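Local coordinates for protein Mannose/sialic acid-binding lectin (Polygonatum cyrtonema, PDB 3A0C) that probably binds mannose-type carbohydrates as a beta-prism II, bulb-type lectin with anti-HIV activity, at residues 44-49 against 71-76; 84-89 against 96-101. All blocks are in the same frame, centred on the assembly; numbering follows the deposited sequence.

How the contacts relate
Contact 1 and contact 2 lie on opposite sides of the chain's centre, with about 20 Å between their own centres, although their nearest atoms come to about 4 Å without touching. They follow one another along the chain: contact 1 closes with strand 72-75, and the next strand, 86-89, opens contact 2. Their roles differ. Contact 1 joins two sheets of the prism, since the loop after strand 39-43 packs on the outermost strand of another sheet through side chains and without a hydrogen bond across. Contact 2 is hairpin pairing inside the third sheet, held by backbone hydrogen bonds, and its second strand pairs antiparallel with a strand of the second subunit, extending the sheet.

Contact 1 of 2, residues 44-49 against 71-76; sequences SNTGGL and RVIWQT
Ser44 lies over the indole of Trp74, and Thr46 and Leu49 meet Ile73, in a contact without hydrogen bonds between 44-49 and 71-76. The CH-pi contact is well defined: Ser44 CB stands 3.7 Å from the centroid of the five-membered ring of Trp74 and 11° off its normal, over the face, with Trp74 NE1 its nearest atom at 3.6 Å. Trp74 CG is anti to the backbone N (chi1 179°), which swings the indole out beneath the serine. On the opposite face the backbone N of Thr76 lies near the rim.

Apolar packing continues the contact along the strand. Thr46 CB approaches Ile73 CG2 at 3.7 Å, while the methyl Thr46 CG2 lies 3.8 Å from both Trp74 CB and Ile73 CG2, and so touches both neighbours. Ile73 CG2 also receives Leu49 CB at 3.9 Å, and Ile73 CD1 extends to Leu49 O.

Polar bonds shape the loop from within. Ser44 OG donates to Thr46 OG1 at 2.9 Å, and both hydroxyls have a second partner, Phe32 N and Cys30 O respectively; the hydroxyls of these buried residues are therefore satisfied while their carbon atoms face Ile73 and Trp74. Thr46 to Leu49 form a type II turn, closed by Leu49 N to Thr46 O at 3.0 Å, with Gly48 as its third residue, where such a turn has positive phi (here 89°).

Ile73 and Trp74 both stand opposite Ile65 on strand 63-66, a classic beta bulge, which brings these consecutive side chains to the same loop. Ser44, Thr46 and Trp74 all touch Ile65 as well. The result is an inter-sheet junction of the beta-prism II fold, in which a loop leaving one sheet covers the bulged edge strand of the next.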
# COMPACT_ATOMS: atom_id res chain seq x y z
N SER A 44 19.24 3.42 2.41
CA SER A 44 19.90 2.25 1.83
C SER A 44 21.41 2.45 1.91
O SER A 44 22.18 1.54 1.64
CB SER A 44 19.47 2.06 0.38
OG SER A 44 19.81 3.19 -0.38
N ASN A 45 21.84 3.66 2.27
CA ASN A 45 23.26 3.96 2.40
C ASN A 45 24.05 3.77 1.12
O ASN A 45 25.24 3.45 1.16
CB ASN A 45 23.90 3.09 3.49
CG ASN A 45 23.35 3.38 4.88
OD1 ASN A 45 23.28 4.53 5.29
ND2 ASN A 45 22.97 2.33 5.60
N THR A 46 23.40 3.97 -0.02
CA THR A 46 24.08 3.82 -1.30
C THR A 46 24.38 5.18 -1.93
O THR A 46 24.64 5.28 -3.13
CB THR A 46 23.26 2.95 -2.27
OG1 THR A 46 21.92 3.45 -2.36
CG2 THR A 46 23.23 1.51 -1.79
N GLY A 47 24.35 6.23 -1.12
CA GLY A 47 24.60 7.56 -1.62
C GLY A 47 25.96 7.70 -2.29
O GLY A 47 26.99 7.40 -1.69
N GLY A 48 25.96 8.15 -3.54
CA GLY A 48 27.20 8.33 -4.27
C GLY A 48 27.68 7.11 -5.03
O GLY A 48 28.72 7.16 -5.68
N LEU A 49 26.92 6.01 -4.95
CA LEU A 49 27.29 4.77 -5.64
C LEU A 49 26.84 4.69 -7.09
O LEU A 49 27.24 3.78 -7.81
CB LEU A 49 26.75 3.56 -4.87
CG LEU A 49 27.32 3.34 -3.47
CD1 LEU A 49 26.68 2.12 -2.84
CD2 LEU A 49 28.84 3.18 -3.56
N ARG A 71 23.15 -1.27 -13.30
CA ARG A 71 23.95 -2.04 -12.35
C ARG A 71 23.19 -2.18 -11.03
O ARG A 71 22.59 -1.21 -10.56
CB ARG A 71 25.30 -1.35 -12.09
CG ARG A 71 26.06 -1.00 -13.36
CD ARG A 71 27.56 -0.97 -13.14
NE ARG A 71 28.06 -2.26 -12.65
CZ ARG A 71 29.35 -2.61 -12.65
NH1 ARG A 71 30.28 -1.78 -13.12
NH2 ARG A 71 29.71 -3.80 -12.16
N VAL A 72 23.22 -3.38 -10.45
CA VAL A 72 22.53 -3.65 -9.18
C VAL A 72 23.29 -3.01 -8.03
O VAL A 72 24.22 -3.59 -7.50
CB VAL A 72 22.41 -5.16 -8.89
CG1 VAL A 72 21.73 -5.38 -7.53
CG2 VAL A 72 21.63 -5.84 -10.00
N ILE A 73 22.87 -1.81 -7.66
CA ILE A 73 23.51 -1.06 -6.58
C ILE A 73 23.07 -1.52 -5.18
O ILE A 73 23.86 -1.46 -4.23
CB ILE A 73 23.19 0.45 -6.72
CG1 ILE A 73 23.74 0.99 -8.04
CG2 ILE A 73 23.74 1.22 -5.53
CD1 ILE A 73 25.19 0.77 -8.27
N TRP A 74 21.83 -1.99 -5.07
CA TRP A 74 21.26 -2.41 -3.79
C TRP A 74 20.01 -3.27 -4.06
O TRP A 74 19.34 -3.08 -5.07
CB TRP A 74 20.87 -1.16 -2.99
CG TRP A 74 20.24 -1.36 -1.65
CD1 TRP A 74 20.88 -1.38 -0.45
CD2 TRP A 74 18.84 -1.51 -1.36
NE1 TRP A 74 19.97 -1.53 0.57
CE2 TRP A 74 18.71 -1.61 0.04
CE3 TRP A 74 17.69 -1.57 -2.16
CZ2 TRP A 74 17.47 -1.77 0.66
CZ3 TRP A 74 16.46 -1.72 -1.54
CH2 TRP A 74 16.36 -1.82 -0.14
N GLN A 75 19.71 -4.19 -3.15
CA GLN A 75 18.55 -5.06 -3.31
C GLN A 75 18.20 -5.72 -1.98
O GLN A 75 19.07 -6.00 -1.17
CB GLN A 75 18.83 -6.17 -4.33
CG GLN A 75 19.89 -7.15 -3.87
CD GLN A 75 20.18 -8.21 -4.90
OE1 GLN A 75 19.28 -8.93 -5.33
NE2 GLN A 75 21.45 -8.32 -5.31
N THR A 76 16.91 -5.97 -1.77
CA THR A 76 16.50 -6.60 -0.53
C THR A 76 16.66 -8.10 -0.72
O THR A 76 16.65 -8.88 0.25
CB THR A 76 15.03 -6.28 -0.20
OG1 THR A 76 14.18 -6.92 -1.17
CG2 THR A 76 14.79 -4.80 -0.26

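Contact 2 of 2, residues 84-89 against 96-101; sequences HYVLVL and VIYGPV
Tyr85 lays its side chain along the backbone of Tyr98, Gly99 and Pro100, where the hairpin leaves regular pairing. Its CB starts 3.2 Å from Tyr98 O, the same carbonyl that accepts Val86 N. With CG beside the backbone N (chi1 -62°), the ring turns along the opposing chain: CD2 comes to 3.3 Å from Gly99 CA, and CE2 to 3.5 Å from Gly99 C. The absence of a side chain on Gly99 allows so close an approach. Further out, Pro100 CA lies over one face of the ring, toward its rim, and Tyr85 OH meets Pro100 CG at 3.6 Å. The phenol and the proline ring extend alongside each other in the same direction; the peptide before Pro100 is cis. Tyr85 OH is hydrogen-bonded to Lys81 O.

Beyond this, strands 86-89 and 96-98 pair antiparallel. Val86 and Tyr98 form a hydrogen-bonded pair, with Val86 N to Tyr98 O at 2.9 Å and Tyr98 N to Val86 O at 2.8 Å. Val88 and Val96 form the next, whose Val88 N to Val96 O bond is short (2.6 Å) and nearly straight (172° at the hydrogen). The non-hydrogen-bonded pair between them, Leu87 and Ile97, faces Leu57 on strand 54-57.

On the other face, Val86 CG1 packs on Tyr98 CB at 3.9 Å, and Val88 CG2 comes to the edge of the Tyr98 ring. Tyr98 OH bonds to Gln90 OE1; Gln90, Val96 and Tyr98 are placed as in the mannose-site motif QxDxNxVxY of this family, which is consistent with a sugar site here. Because Val96, Ile97, Tyr98 and Val101 also pair with a strand of the second subunit, the arrangement is that of a beta-prism II hairpin whose sheet continues across the dimer interface.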
# COMPACT_ATOMS: atom_id res chain seq x y z
N HIS A 84 2.50 -10.36 -7.98
CA HIS A 84 2.44 -8.90 -7.89
C HIS A 84 2.58 -8.52 -6.42
O HIS A 84 1.96 -9.14 -5.56
CB HIS A 84 1.12 -8.38 -8.47
CG HIS A 84 1.07 -8.38 -9.97
ND1 HIS A 84 1.89 -7.58 -10.74
CD2 HIS A 84 0.32 -9.11 -10.83
CE1 HIS A 84 1.65 -7.82 -12.02
NE2 HIS A 84 0.70 -8.74 -12.10
N TYR A 85 3.42 -7.53 -6.14
CA TYR A 85 3.69 -7.05 -4.79
C TYR A 85 3.54 -5.54 -4.70
O TYR A 85 3.32 -4.86 -5.71
CB TYR A 85 5.10 -7.44 -4.36
CG TYR A 85 5.33 -8.93 -4.31
CD1 TYR A 85 5.38 -9.69 -5.48
CD2 TYR A 85 5.47 -9.59 -3.09
CE1 TYR A 85 5.55 -11.09 -5.44
CE2 TYR A 85 5.65 -10.98 -3.03
CZ TYR A 85 5.68 -11.73 -4.21
OH TYR A 85 5.84 -13.09 -4.15
N VAL A 86 3.69 -5.01 -3.49
CA VAL A 86 3.55 -3.58 -3.27
C VAL A 86 4.50 -3.11 -2.17
O VAL A 86 4.76 -3.84 -1.21
CB VAL A 86 2.05 -3.23 -2.87
CG1 VAL A 86 1.71 -3.79 -1.48
CG2 VAL A 86 1.82 -1.72 -2.93
N LEU A 87 5.03 -1.91 -2.33
CA LEU A 87 5.93 -1.29 -1.36
C LEU A 87 5.10 -0.18 -0.73
O LEU A 87 4.65 0.74 -1.42
CB LEU A 87 7.13 -0.69 -2.10
CG LEU A 87 8.30 -0.09 -1.32
CD1 LEU A 87 9.33 0.44 -2.31
CD2 LEU A 87 7.84 1.04 -0.44
N VAL A 88 4.88 -0.25 0.59
CA VAL A 88 4.06 0.74 1.28
C VAL A 88 4.76 1.57 2.37
O VAL A 88 5.36 1.03 3.30
CB VAL A 88 2.79 0.03 1.92
CG1 VAL A 88 1.90 1.04 2.65
CG2 VAL A 88 2.01 -0.69 0.85
N LEU A 89 4.69 2.90 2.23
CA LEU A 89 5.20 3.83 3.23
C LEU A 89 3.98 4.06 4.14
O LEU A 89 2.98 4.69 3.73
CB LEU A 89 5.64 5.15 2.58
CG LEU A 89 5.81 6.35 3.53
CD1 LEU A 89 6.84 6.06 4.64
CD2 LEU A 89 6.22 7.57 2.72
N VAL A 96 7.02 -1.15 4.25
CA VAL A 96 6.84 -2.58 4.04
C VAL A 96 6.49 -3.04 2.62
O VAL A 96 5.79 -2.35 1.88
CB VAL A 96 5.71 -3.08 4.99
CG1 VAL A 96 5.68 -4.58 5.04
CG2 VAL A 96 5.89 -2.48 6.37
N ILE A 97 7.00 -4.22 2.28
CA ILE A 97 6.73 -4.85 0.99
C ILE A 97 5.75 -5.99 1.30
O ILE A 97 6.01 -6.83 2.17
CB ILE A 97 8.01 -5.46 0.34
CG1 ILE A 97 9.00 -4.36 -0.04
CG2 ILE A 97 7.65 -6.29 -0.89
CD1 ILE A 97 10.28 -4.86 -0.71
N TYR A 98 4.61 -6.00 0.61
CA TYR A 98 3.61 -7.05 0.81
C TYR A 98 3.35 -7.80 -0.50
O TYR A 98 3.53 -7.24 -1.58
CB TYR A 98 2.27 -6.47 1.30
CG TYR A 98 2.28 -5.79 2.65
CD1 TYR A 98 2.48 -4.40 2.76
CD2 TYR A 98 1.99 -6.50 3.81
CE1 TYR A 98 2.37 -3.75 3.98
CE2 TYR A 98 1.88 -5.86 5.04
CZ TYR A 98 2.07 -4.49 5.12
OH TYR A 98 1.91 -3.86 6.33
N GLY A 99 2.91 -9.04 -0.38
CA GLY A 99 2.61 -9.84 -1.56
C GLY A 99 2.64 -11.34 -1.26
O GLY A 99 3.16 -11.75 -0.22
N PRO A 100 2.11 -12.18 -2.17
CA PRO A 100 1.51 -11.77 -3.45
C PRO A 100 0.11 -11.14 -3.29
O PRO A 100 -0.30 -10.76 -2.19
CB PRO A 100 1.44 -13.08 -4.25
CG PRO A 100 2.39 -14.01 -3.54
CD PRO A 100 2.20 -13.65 -2.09
N VAL A 101 -0.61 -11.05 -4.39
CA VAL A 101 -1.95 -10.50 -4.39
C VAL A 101 -2.92 -11.53 -3.78
O VAL A 101 -2.86 -12.71 -4.10
CB VAL A 101 -2.39 -10.15 -5.82
CG1 VAL A 101 -1.48 -9.09 -6.42
CG2 VAL A 101 -2.33 -11.38 -6.68